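Local coordinates for protein arginase (Trypanosoma brucei brucei, PDB 4RHJ) that is of unknown function but adopts the arginase-deacetylase fold, a member of the arginase family that evolved without the usual binuclear manganese cluster, at residues 146-151 and 182-187; 165-170 and 193-198; 236-241 and 278-283; 268-273 and 308-313. All coordinates share one frame; numbering follows the deposited sequence. Where two conformers were deposited one is given.

Contact 1: residues 146-151 and 182-187; sequences ATLSMV and RVLLDK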
loop_
_atom_site.group_PDB
_atom_site.type_symbol
_atom_site.label_atom_id
_atom_site.label_comp_id
_atom_site.label_asym_id
_atom_site.label_seq_id
_atom_site.Cartn_x
_atom_site.Cartn_y
_atom_site.Cartn_z
ATOM N N ALA A 146 -26.734 -0.783 -8.150
ATOM C CA ALA A 146 -27.354 -1.855 -7.378
ATOM C C ALA A 146 -27.419 -1.534 -5.892
ATOM O O ALA A 146 -27.497 -2.436 -5.065
ATOM C CB ALA A 146 -26.607 -3.155 -7.583
ATOM N N THR A 147 -27.347 -0.254 -5.544
ATOM C CA THR A 147 -27.653 0.157 -4.183
ATOM C C THR A 147 -29.096 0.605 -4.182
ATOM O O THR A 147 -29.899 0.128 -3.391
ATOM C CB THR A 147 -26.713 1.260 -3.683
ATOM O OG1 THR A 147 -25.450 0.666 -3.351
ATOM C CG2 THR A 147 -27.293 1.960 -2.437
ATOM N N LEU A 148 -29.420 1.471 -5.131
ATOM C CA LEU A 148 -30.770 1.974 -5.339
ATOM C C LEU A 148 -31.833 0.866 -5.418
ATOM O O LEU A 148 -32.800 0.885 -4.673
ATOM C CB LEU A 148 -30.785 2.828 -6.614
ATOM C CG LEU A 148 -32.098 3.365 -7.173
ATOM C CD1 LEU A 148 -32.891 4.108 -6.105
ATOM C CD2 LEU A 148 -31.799 4.265 -8.357
ATOM N N SER A 149 -31.634 -0.103 -6.309
ATOM C CA SER A 149 -32.629 -1.150 -6.571
ATOM C C SER A 149 -32.887 -2.064 -5.380
ATOM O O SER A 149 -34.030 -2.405 -5.089
ATOM C CB SER A 149 -32.194 -2.011 -7.756
ATOM O OG SER A 149 -31.411 -1.268 -8.673
ATOM N N MET A 150 -31.809 -2.464 -4.708
ATOM C CA MET A 150 -31.856 -3.454 -3.626
ATOM C C MET A 150 -32.520 -2.923 -2.356
ATOM O O MET A 150 -33.307 -3.625 -1.702
ATOM C CB MET A 150 -30.439 -3.941 -3.297
ATOM C CG MET A 150 -29.737 -4.702 -4.434
ATOM S SD MET A 150 -28.030 -5.123 -4.014
ATOM C CE MET A 150 -28.272 -6.329 -2.715
ATOM N N VAL A 151 -32.198 -1.689 -2.006
ATOM C CA VAL A 151 -32.866 -1.032 -0.895
ATOM C C VAL A 151 -34.319 -0.679 -1.256
ATOM O O VAL A 151 -35.173 -0.597 -0.377
ATOM C CB VAL A 151 -32.097 0.234 -0.449
ATOM C CG1 VAL A 151 -31.967 1.160 -1.578
ATOM C CG2 VAL A 151 -32.798 0.933 0.717
ATOM N N ARG A 182 -28.358 9.764 -3.508
ATOM C CA ARG A 182 -29.121 10.981 -3.726
ATOM C C ARG A 182 -30.580 10.666 -4.082
ATOM O O ARG A 182 -31.504 11.378 -3.684
ATOM C CB ARG A 182 -28.463 11.803 -4.834
ATOM C CG ARG A 182 -29.214 13.043 -5.235
ATOM C CD ARG A 182 -29.353 13.982 -4.075
ATOM N NE ARG A 182 -30.069 15.191 -4.461
ATOM C CZ ARG A 182 -29.484 16.278 -4.949
ATOM N NH1 ARG A 182 -28.165 16.310 -5.109
ATOM N NH2 ARG A 182 -30.217 17.332 -5.272
ATOM N N VAL A 183 -30.782 9.592 -4.834
ATOM C CA VAL A 183 -32.121 9.197 -5.229
ATOM C C VAL A 183 -32.890 8.666 -4.029
ATOM O O VAL A 183 -34.083 8.916 -3.883
ATOM C CB VAL A 183 -32.100 8.131 -6.341
ATOM C CG1 VAL A 183 -33.509 7.658 -6.656
ATOM C CG2 VAL A 183 -31.439 8.691 -7.582
ATOM N N LEU A 184 -32.207 7.938 -3.158
ATOM C CA LEU A 184 -32.887 7.329 -2.027
ATOM C C LEU A 184 -33.256 8.372 -0.988
ATOM O O LEU A 184 -34.379 8.385 -0.498
ATOM C CB LEU A 184 -32.020 6.235 -1.409
ATOM C CG LEU A 184 -31.763 5.074 -2.367
ATOM C CD1 LEU A 184 -30.614 4.244 -1.860
ATOM C CD2 LEU A 184 -33.017 4.250 -2.550
ATOM N N LEU A 185 -32.301 9.235 -0.654
ATOM C CA LEU A 185 -32.534 10.334 0.277
ATOM C C LEU A 185 -33.776 11.128 -0.080
ATOM O O LEU A 185 -34.652 11.336 0.756
ATOM C CB LEU A 185 -31.319 11.260 0.315
ATOM C CG LEU A 185 -30.153 10.675 1.100
ATOM C CD1 LEU A 185 -28.931 11.533 0.932
ATOM C CD2 LEU A 185 -30.532 10.557 2.563
ATOM N N ASP A 186 -33.852 11.559 -1.334
ATOM C CA ASP A 186 -34.950 12.398 -1.775
ATOM C C ASP A 186 -36.269 11.653 -1.795
ATOM O O ASP A 186 -37.333 12.270 -1.786
ATOM C CB ASP A 186 -34.656 12.969 -3.152
ATOM C CG ASP A 186 -33.675 14.110 -3.102
ATOM O OD1 ASP A 186 -32.509 13.912 -3.491
ATOM O OD2 ASP A 186 -34.067 15.205 -2.658
ATOM N N LYS A 187 -36.199 10.326 -1.825
ATOM C CA LYS A 187 -37.398 9.499 -1.795
ATOM C C LYS A 187 -37.818 9.230 -0.354
ATOM O O LYS A 187 -38.825 8.569 -0.103
ATOM C CB LYS A 187 -37.174 8.185 -2.549
ATOM C CG LYS A 187 -37.693 8.222 -3.993
ATOM C CD LYS A 187 -37.569 6.875 -4.700
ATOM C CE LYS A 187 -38.564 6.759 -5.867
ATOM N NZ LYS A 187 -39.981 6.553 -5.415
#

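Contact 2: residues 165-170 and 193-198; sequences IVHFSA and VVSVGN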
loop_
_atom_site.group_PDB
_atom_site.type_symbol
_atom_site.label_atom_id
_atom_site.label_comp_id
_atom_site.label_asym_id
_atom_site.label_seq_id
_atom_site.Cartn_x
_atom_site.Cartn_y
_atom_site.Cartn_z
ATOM N N ILE A 165 -28.002 3.549 5.569
ATOM C CA ILE A 165 -26.948 3.109 4.664
ATOM C C ILE A 165 -25.578 3.509 5.193
ATOM O O ILE A 165 -25.376 4.642 5.602
ATOM C CB ILE A 165 -27.140 3.693 3.241
ATOM C CG1 ILE A 165 -28.397 3.109 2.590
ATOM C CG2 ILE A 165 -25.934 3.402 2.371
ATOM C CD1 ILE A 165 -28.546 3.458 1.138
ATOM N N VAL A 166 -24.644 2.566 5.198
ATOM C CA VAL A 166 -23.254 2.884 5.516
ATOM C C VAL A 166 -22.449 2.921 4.206
ATOM O O VAL A 166 -22.157 1.874 3.634
ATOM C CB VAL A 166 -22.645 1.879 6.508
ATOM C CG1 VAL A 166 -21.173 2.173 6.730
ATOM C CG2 VAL A 166 -23.365 1.945 7.830
ATOM N N HIS A 167 -22.119 4.124 3.723
ATOM C CA HIS A 167 -21.527 4.282 2.379
ATOM C C HIS A 167 -20.027 4.583 2.412
ATOM O O HIS A 167 -19.586 5.604 2.934
ATOM C CB HIS A 167 -22.259 5.380 1.569
ATOM C CG HIS A 167 -21.719 5.578 0.178
ATOM N ND1 HIS A 167 -21.303 6.804 -0.292
ATOM C CD2 HIS A 167 -21.502 4.697 -0.833
ATOM C CE1 HIS A 167 -20.869 6.676 -1.536
ATOM N NE2 HIS A 167 -20.982 5.409 -1.885
ATOM N N PHE A 168 -19.263 3.677 1.820
ATOM C CA PHE A 168 -17.810 3.776 1.707
ATOM C C PHE A 168 -17.337 4.170 0.312
ATOM O O PHE A 168 -17.322 3.353 -0.593
ATOM C CB PHE A 168 -17.146 2.438 2.055
ATOM C CG PHE A 168 -17.406 1.955 3.457
ATOM C CD1 PHE A 168 -16.615 2.378 4.502
ATOM C CD2 PHE A 168 -18.416 1.026 3.707
ATOM C CE1 PHE A 168 -16.857 1.922 5.781
ATOM C CE2 PHE A 168 -18.657 0.559 4.965
ATOM C CZ PHE A 168 -17.875 0.997 6.008
ATOM N N SER A 169 -16.885 5.397 0.151
ATOM C CA SER A 169 -16.396 5.827 -1.140
ATOM C C SER A 169 -15.415 6.959 -0.987
ATOM O O SER A 169 -15.342 7.563 0.080
ATOM C CB SER A 169 -17.557 6.258 -2.019
ATOM O OG SER A 169 -17.112 6.479 -3.328
ATOM N N ALA A 170 -14.681 7.258 -2.053
ATOM C CA ALA A 170 -13.810 8.431 -2.093
ATOM C C ALA A 170 -14.603 9.719 -2.277
ATOM O O ALA A 170 -14.131 10.809 -1.932
ATOM C CB ALA A 170 -12.809 8.292 -3.189
ATOM N N VAL A 193 -27.846 8.516 6.465
ATOM C CA VAL A 193 -26.670 8.090 5.708
ATOM C C VAL A 193 -25.368 8.311 6.472
ATOM O O VAL A 193 -25.048 9.422 6.873
ATOM C CB VAL A 193 -26.552 8.826 4.356
ATOM C CG1 VAL A 193 -25.255 8.439 3.646
ATOM C CG2 VAL A 193 -27.750 8.525 3.469
ATOM N N VAL A 194 -24.619 7.232 6.653
ATOM C CA VAL A 194 -23.280 7.288 7.204
ATOM C C VAL A 194 -22.259 7.133 6.075
ATOM O O VAL A 194 -22.104 6.055 5.508
ATOM C CB VAL A 194 -23.075 6.188 8.268
ATOM C CG1 VAL A 194 -21.830 6.433 9.055
ATOM C CG2 VAL A 194 -24.273 6.124 9.218
ATOM N N SER A 195 -21.582 8.219 5.726
ATOM C CA SER A 195 -20.600 8.181 4.645
ATOM C C SER A 195 -19.175 8.165 5.165
ATOM O O SER A 195 -18.725 9.108 5.805
ATOM C CB SER A 195 -20.797 9.366 3.716
ATOM O OG SER A 195 -21.881 9.115 2.841
ATOM N N VAL A 196 -18.454 7.095 4.862
ATOM C CA VAL A 196 -17.131 6.879 5.437
ATOM C C VAL A 196 -16.037 6.895 4.356
ATOM O O VAL A 196 -16.219 6.353 3.274
ATOM C CB VAL A 196 -17.087 5.534 6.229
ATOM C CG1 VAL A 196 -15.744 5.341 6.925
ATOM C CG2 VAL A 196 -18.226 5.463 7.251
ATOM N N GLY A 197 -14.907 7.533 4.645
ATOM C CA GLY A 197 -13.785 7.512 3.727
ATOM C C GLY A 197 -13.727 8.597 2.667
ATOM O O GLY A 197 -12.753 8.654 1.934
ATOM N N ASN A 198 -14.738 9.462 2.593
ATOM C CA ASN A 198 -14.783 10.536 1.594
ATOM C C ASN A 198 -13.502 11.379 1.561
ATOM O O ASN A 198 -12.997 11.775 2.607
ATOM C CB ASN A 198 -15.985 11.457 1.850
ATOM C CG ASN A 198 -17.299 10.874 1.379
ATOM O OD1 ASN A 198 -18.278 11.595 1.248
ATOM N ND2 ASN A 198 -17.333 9.570 1.130
#

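Contact 3: residues 236-241 and 278-283; sequences DYPVFI and GPKVVG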
loop_
_atom_site.group_PDB
_atom_site.type_symbol
_atom_site.label_atom_id
_atom_site.label_comp_id
_atom_site.label_asym_id
_atom_site.label_seq_id
_atom_site.Cartn_x
_atom_site.Cartn_y
_atom_site.Cartn_z
ATOM N N ASP A 236 -30.271 0.286 16.248
ATOM C CA ASP A 236 -31.228 -0.788 16.047
ATOM C C ASP A 236 -31.858 -0.694 14.656
ATOM O O ASP A 236 -32.879 -1.330 14.390
ATOM C CB ASP A 236 -32.312 -0.741 17.132
ATOM C CG ASP A 236 -31.729 -0.733 18.541
ATOM O OD1 ASP A 236 -30.537 -0.391 18.685
ATOM O OD2 ASP A 236 -32.457 -1.061 19.502
ATOM N N TYR A 237 -31.247 0.113 13.783
ATOM C CA TYR A 237 -31.744 0.360 12.422
ATOM C C TYR A 237 -31.062 -0.532 11.388
ATOM O O TYR A 237 -29.840 -0.493 11.277
ATOM C CB TYR A 237 -31.533 1.830 12.032
ATOM C CG TYR A 237 -32.227 2.815 12.933
ATOM C CD1 TYR A 237 -33.513 3.253 12.656
ATOM C CD2 TYR A 237 -31.600 3.304 14.067
ATOM C CE1 TYR A 237 -34.157 4.154 13.489
ATOM C CE2 TYR A 237 -32.231 4.204 14.905
ATOM C CZ TYR A 237 -33.510 4.627 14.612
ATOM O OH TYR A 237 -34.146 5.522 15.444
ATOM N N PRO A 238 -31.854 -1.323 10.622
ATOM C CA PRO A 238 -31.406 -2.242 9.561
ATOM C C PRO A 238 -30.385 -1.624 8.605
ATOM O O PRO A 238 -30.625 -0.555 8.065
ATOM C CB PRO A 238 -32.706 -2.570 8.821
ATOM C CG PRO A 238 -33.738 -2.486 9.871
ATOM C CD PRO A 238 -33.321 -1.355 10.773
ATOM N N VAL A 239 -29.260 -2.294 8.396
ATOM C CA VAL A 239 -28.168 -1.699 7.648
ATOM C C VAL A 239 -28.033 -2.224 6.217
ATOM O O VAL A 239 -27.917 -3.413 5.993
ATOM C CB VAL A 239 -26.795 -1.903 8.365
ATOM C CG1 VAL A 239 -25.695 -1.200 7.599
ATOM C CG2 VAL A 239 -26.831 -1.376 9.792
ATOM N N PHE A 240 -28.063 -1.312 5.256
ATOM C CA PHE A 240 -27.598 -1.590 3.905
ATOM C C PHE A 240 -26.121 -1.268 3.893
ATOM O O PHE A 240 -25.693 -0.263 4.453
ATOM C CB PHE A 240 -28.349 -0.748 2.867
ATOM C CG PHE A 240 -27.968 -1.039 1.434
ATOM C CD1 PHE A 240 -28.816 -1.771 0.605
ATOM C CD2 PHE A 240 -26.773 -0.563 0.902
ATOM C CE1 PHE A 240 -28.465 -2.040 -0.722
ATOM C CE2 PHE A 240 -26.421 -0.836 -0.417
ATOM C CZ PHE A 240 -27.269 -1.569 -1.226
ATOM N N ILE A 241 -25.318 -2.108 3.264
ATOM C CA ILE A 241 -23.908 -1.790 3.209
ATOM C C ILE A 241 -23.521 -1.582 1.760
ATOM O O ILE A 241 -23.731 -2.461 0.931
ATOM C CB ILE A 241 -23.060 -2.879 3.890
ATOM C CG1 ILE A 241 -23.292 -2.809 5.406
ATOM C CG2 ILE A 241 -21.592 -2.686 3.573
ATOM C CD1 ILE A 241 -22.476 -3.770 6.239
ATOM N N GLY A 278 -25.986 -3.222 13.959
ATOM C CA GLY A 278 -27.336 -3.282 13.438
ATOM C C GLY A 278 -28.150 -4.464 13.913
ATOM O O GLY A 278 -27.628 -5.365 14.569
ATOM N N PRO A 279 -29.451 -4.454 13.593
ATOM C CA PRO A 279 -30.372 -5.531 13.941
ATOM C C PRO A 279 -30.336 -6.587 12.862
ATOM O O PRO A 279 -30.796 -7.717 13.065
ATOM C CB PRO A 279 -31.718 -4.831 13.969
ATOM C CG PRO A 279 -31.591 -3.809 12.887
ATOM C CD PRO A 279 -30.153 -3.333 12.942
ATOM N N LYS A 280 -29.767 -6.188 11.725
ATOM C CA LYS A 280 -29.752 -6.956 10.486
ATOM C C LYS A 280 -29.159 -6.121 9.353
ATOM O O LYS A 280 -29.246 -4.894 9.360
ATOM C CB LYS A 280 -31.164 -7.390 10.103
ATOM C CG LYS A 280 -32.152 -6.247 10.108
ATOM C CD LYS A 280 -32.942 -6.215 8.818
ATOM C CE LYS A 280 -32.037 -5.979 7.627
ATOM N NZ LYS A 280 -31.823 -7.210 6.809
ATOM N N VAL A 281 -28.580 -6.791 8.368
ATOM C CA VAL A 281 -28.135 -6.111 7.166
ATOM C C VAL A 281 -29.162 -6.304 6.049
ATOM O O VAL A 281 -29.607 -7.417 5.813
ATOM C CB VAL A 281 -26.746 -6.611 6.728
ATOM C CG1 VAL A 281 -26.349 -6.024 5.394
ATOM C CG2 VAL A 281 -25.721 -6.265 7.779
ATOM N N VAL A 282 -29.574 -5.225 5.388
ATOM C CA VAL A 282 -30.612 -5.343 4.367
ATOM C C VAL A 282 -30.018 -5.825 3.051
ATOM O O VAL A 282 -30.711 -6.423 2.220
ATOM C CB VAL A 282 -31.380 -4.018 4.131
ATOM C CG1 VAL A 282 -31.548 -3.247 5.417
ATOM C CG2 VAL A 282 -30.723 -3.183 3.091
ATOM N N GLY A 283 -28.723 -5.595 2.884
ATOM C CA GLY A 283 -28.044 -5.991 1.672
ATOM C C GLY A 283 -26.701 -5.316 1.518
ATOM O O GLY A 283 -26.379 -4.377 2.240
#

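Contact 4: residues 268-273 and 308-313; sequences DLLHIM and LSKIIK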
loop_
_atom_site.group_PDB
_atom_site.type_symbol
_atom_site.label_atom_id
_atom_site.label_comp_id
_atom_site.label_asym_id
_atom_site.label_seq_id
_atom_site.Cartn_x
_atom_site.Cartn_y
_atom_site.Cartn_z
ATOM N N ASP A 268 -7.697 -1.375 6.780
ATOM C CA ASP A 268 -8.441 -0.222 7.284
ATOM C C ASP A 268 -9.947 -0.378 7.070
ATOM O O ASP A 268 -10.743 -0.124 7.963
ATOM C CB ASP A 268 -7.962 1.075 6.610
ATOM C CG ASP A 268 -6.499 1.396 6.902
ATOM O OD1 ASP A 268 -5.938 0.833 7.862
ATOM O OD2 ASP A 268 -5.901 2.209 6.158
ATOM N N LEU A 269 -10.335 -0.801 5.877
ATOM C CA LEU A 269 -11.738 -0.999 5.579
ATOM C C LEU A 269 -12.298 -2.158 6.390
ATOM O O LEU A 269 -13.332 -2.018 7.020
ATOM C CB LEU A 269 -11.929 -1.242 4.079
ATOM C CG LEU A 269 -13.351 -1.398 3.539
ATOM C CD1 LEU A 269 -14.283 -0.301 4.065
ATOM C CD2 LEU A 269 -13.336 -1.438 1.996
ATOM N N LEU A 270 -11.582 -3.278 6.415
ATOM C CA LEU A 270 -12.008 -4.465 7.154
ATOM C C LEU A 270 -12.227 -4.164 8.648
ATOM O O LEU A 270 -13.120 -4.724 9.274
ATOM C CB LEU A 270 -10.986 -5.601 6.973
ATOM C CG LEU A 270 -10.841 -6.298 5.608
ATOM C CD1 LEU A 270 -9.674 -7.334 5.579
ATOM C CD2 LEU A 270 -12.150 -6.951 5.150
ATOM N N HIS A 271 -11.424 -3.263 9.206
ATOM C CA HIS A 271 -11.580 -2.815 10.603
ATOM C C HIS A 271 -12.867 -2.035 10.792
ATOM O O HIS A 271 -13.698 -2.360 11.620
ATOM C CB HIS A 271 -10.382 -1.941 11.025
ATOM C CG HIS A 271 -10.454 -1.448 12.436
ATOM N ND1 HIS A 271 -9.862 -2.116 13.482
ATOM C CD2 HIS A 271 -11.056 -0.360 12.975
ATOM C CE1 HIS A 271 -10.093 -1.458 14.609
ATOM N NE2 HIS A 271 -10.824 -0.397 14.330
ATOM N N ILE A 272 -13.017 -0.980 10.019
ATOM C CA ILE A 272 -14.180 -0.126 10.115
ATOM C C ILE A 272 -15.431 -0.908 9.763
ATOM O O ILE A 272 -16.452 -0.743 10.403
ATOM C CB ILE A 272 -14.002 1.098 9.211
ATOM C CG1 ILE A 272 -12.770 1.879 9.662
ATOM C CG2 ILE A 272 -15.236 1.993 9.219
ATOM C CD1 ILE A 272 -12.451 3.071 8.807
ATOM N N MET A 273 -15.347 -1.775 8.756
ATOM C CA MET A 273 -16.451 -2.676 8.400
ATOM C C MET A 273 -16.861 -3.600 9.553
ATOM O O MET A 273 -18.038 -3.919 9.723
ATOM C CB MET A 273 -16.073 -3.542 7.205
ATOM C CG MET A 273 -16.015 -2.856 5.907
ATOM S SD MET A 273 -15.451 -4.021 4.682
ATOM C CE MET A 273 -16.529 -5.411 5.025
ATOM N N LEU A 308 -10.781 -6.923 -3.335
ATOM C CA LEU A 308 -12.220 -6.915 -3.221
ATOM C C LEU A 308 -12.763 -8.275 -2.898
ATOM O O LEU A 308 -13.794 -8.383 -2.240
ATOM C CB LEU A 308 -12.843 -6.380 -4.492
ATOM C CG LEU A 308 -12.785 -4.865 -4.540
ATOM C CD1 LEU A 308 -13.562 -4.387 -5.742
ATOM C CD2 LEU A 308 -13.349 -4.264 -3.272
ATOM N N SER A 309 -12.067 -9.316 -3.347
ATOM C CA SER A 309 -12.478 -10.698 -3.035
ATOM C C SER A 309 -12.483 -10.959 -1.524
ATOM O O SER A 309 -13.320 -11.699 -1.012
ATOM C CB SER A 309 -11.570 -11.719 -3.741
ATOM O OG SER A 309 -10.246 -11.709 -3.233
ATOM N N LYS A 310 -11.539 -10.350 -0.823
ATOM C CA LYS A 310 -11.540 -10.323 0.636
ATOM C C LYS A 310 -12.708 -9.510 1.183
ATOM O O LYS A 310 -13.381 -9.943 2.110
ATOM C CB LYS A 310 -10.224 -9.742 1.154
ATOM C CG LYS A 310 -10.040 -9.792 2.675
ATOM C CD LYS A 310 -9.982 -11.209 3.208
ATOM C CE LYS A 310 -9.594 -11.216 4.689
ATOM N NZ LYS A 310 -9.413 -12.600 5.226
ATOM N N ILE A 311 -12.956 -8.341 0.601
ATOM C CA ILE A 311 -13.962 -7.416 1.129
ATOM C C ILE A 311 -15.332 -8.059 1.135
ATOM O O ILE A 311 -16.070 -7.905 2.099
ATOM C CB ILE A 311 -14.023 -6.085 0.314
ATOM C CG1 ILE A 311 -12.786 -5.209 0.601
ATOM C CG2 ILE A 311 -15.313 -5.318 0.589
ATOM C CD1 ILE A 311 -12.517 -4.950 2.096
ATOM N N ILE A 312 -15.655 -8.802 0.078
ATOM C CA ILE A 312 -16.964 -9.477 -0.041
ATOM C C ILE A 312 -17.133 -10.574 1.013
ATOM O O ILE A 312 -18.196 -10.702 1.626
ATOM C CB ILE A 312 -17.165 -10.111 -1.450
ATOM C CG1 ILE A 312 -16.970 -9.084 -2.574
ATOM C CG2 ILE A 312 -18.537 -10.777 -1.560
ATOM C CD1 ILE A 312 -16.565 -9.696 -3.913
ATOM N N LYS A 313 -16.089 -11.384 1.185
ATOM C CA LYS A 313 -16.041 -12.410 2.226
ATOM C C LYS A 313 -16.471 -11.860 3.576
ATOM O O LYS A 313 -17.461 -12.293 4.148
ATOM C CB LYS A 313 -14.628 -13.008 2.344
ATOM C CG LYS A 313 -14.470 -13.993 3.515
ATOM C CD LYS A 313 -13.485 -15.122 3.218
ATOM C CE LYS A 313 -12.112 -14.617 2.943
ATOM N NZ LYS A 313 -11.144 -15.736 2.834
#

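Contact 1: residues 146-151 and 182-187
Thr147 opens the contact at its margin: its methyl CG2 lies 4.1 Å from Leu184 CD1, the two side chains meeting at about a right angle. Its hydroxyl OG1 is used elsewhere, hydrogen-bonded to Ser242 OG. Leu148 does far more. With CG anti to the backbone N (chi1 173°), its CD1 methyl is carried toward the other helix and fits between two residues: it lies 3.6 Å from Val183 CG1, across whose side chain it runs almost perpendicularly, and 3.6 Å from Leu184 CD2, which it meets at a slant. One turn later Val151 faces the second segment directly. Its CG1 sits between the backbone N and the carbonyl carbon (chi1 58°), which places that methyl against the forked end of Leu184. CG1 lies 3.4 Å from Leu184 CD1 and equally close to CD2, tighter than ordinary van der Waals packing. The two side chains run antiparallel alongside one another. Leu184 is thus gripped along both methyls, CD1 by Thr147 and Val151, CD2 by Leu148 and Val151. The contact is wholly apolar and largely buried, joining helix 148-157 to helix 180-186. Thr147 and Val151 also rest on Phe240 of strand 239-244, and Met150 packs against strand 136-140 and helix 116-131. Leu184 packs on Ile165 of strand 163-168, so both helices cover the same side of the parallel sheet.

Contact 2: residues 165-170 and 193-198
The imidazole of His167 meets Ser195 at its edge, near the ring plane, with ND1 3.9 Å from Ser195 OG; its NE2 is hydrogen-bonded to the hydroxyl of Tyr287. Phe168 presents its ring obliquely to Val196, CD1 and CE1 both close to the valine CB (3.6 Å from CD1), and the two side chains lie alongside one another, pointing the same way. The amide of Asn198 reaches back with ND2 to Ser169 O (3.0 Å), coming from above the carbonyl plane, while its OD1 is held by Arg209. The strands that carry these groups run parallel and in register, Ile165 beside Val193 through Phe168 beside Val196. Val194 N donates to Ile165 O almost in line with the carbonyl, His167 N to Val194 O (2.6 Å), and Val196 N to His167 O; Ser169 N to Val196 O is weak, where the strands give way to loop. There Ser169 OG is hydrogen-bonded to Ser246 OG and to Asp244, which binds manganese in another structure of this protein. The pair closes a beta-alpha-beta unit: Ile165 and His167 face its helix 180-186, Phe168 and Val196, on the other face, pack on helix 266-274, and strand 239-244 flanks strand 163-168.

Contact 3: residues 236-241 and 278-283
Phe240 and Val282 cross at about a right angle where the two parallel strands of a beta-alpha-beta unit, 239-244 and 281-287, begin side by side in the sheet. In Phe240, CG anti to the backbone N (chi1 -177°) carries the ring beside Val282, whose CG2 lies at its edge, 3.4 Å from Phe240 CD1, while Gly283 O lies over one face, displaced toward the rim. The other methyl, Val282 CG1, reaches back to the loop before the first strand and touches Pro238 CB at 3.7 Å. Pro238 is also flanked by Lys280, whose bent aliphatic chain passes it obliquely with CD against CB, and by Pro279, whose side chain crosses it at about a right angle, Pro238 CD 3.7 Å from Pro279 CG. These prolines lie in the loops leading into the strands. Between the backbones, Val239 N donates to Lys280 O at 2.8 Å in the carbonyl plane, and Val282 N to Val239 O from above that carbonyl's plane. The next bond skips a residue: Val282 and Gly283 together stand opposite Phe240, a beta bulge, with Val282 in a helix-like conformation. Helix 148-157 packs on the Phe240 ring through Met150. The bulge closes with Ile241 N bonded nearly straight to Gly283 O, 2.7 Å.

Contact 4: residues 268-273 and 308-313
Ile311 is the hub of this helix pair, its CD1 methyl meeting three side chains of the helix segment 268-273. Leu269 CD2 comes within 3.6 Å of it, the two side chains crossing at about a right angle. Leu270 approaches at a slant and sets CD2 3.7 Å from the same methyl. The sulfur of Met273 completes the group, SD lying 4.0 Å from Ile311 CD1, and its chain bends at the last torsion, where the terminal CE comes within 3.9 Å of Ile311 O. Ile311 reaches all three because CG1 stands anti to the carbonyl carbon (chi1 -73°) and the second torsion bends again (-53°), bringing the methyl toward the other helix. Leu270, with the next largest buried area, divides its two methyls between neighbours: CD2 goes to Ile311 and CD1 to Lys310. Lys310 takes part through its aliphatic chain, which runs across Leu270 nearly perpendicularly, CG being 3.8 Å from Leu270 CD1 and CE scarcely farther. Its ammonium group points on to Glu314, a long and weak ion pair. Gly262 and Arg199 of a second subunit pack on Leu270 and Lys310. The helix axes run nearly parallel, 9° apart, at 10.6 Å, a wide spacing bridged by long side chains. Helices 266-274 and 303-316 lie side by side against the sheet: Leu269 rests on Phe168 of strand 163-168, and Met273 and Ile311 share Ile243 of strand 239-244.

Overall arrangement
The four contacts sample the three layers of the alpha/beta/alpha arginase fold. Contacts 2 and 3 lie within the parallel sheet, centres about 15 Å apart, on adjoining strands: 190-196, 163-168, 239-244 and 281-287 follow one another across it. Contact 1 packs helices on one side and contact 4 on the other, their centres about 23 Å apart. Phe240 and Ile165 touch contact 1, whereas Phe168 and Val196 touch contact 4, so the sheet links the two helix layers. Along the chain contacts 1 and 2 interleave, then contacts 3 and 4, two sequence-local blocks joined where strands 163-168 and 239-244 are neighbours; Asp244 ends the latter strand, beside Ser169.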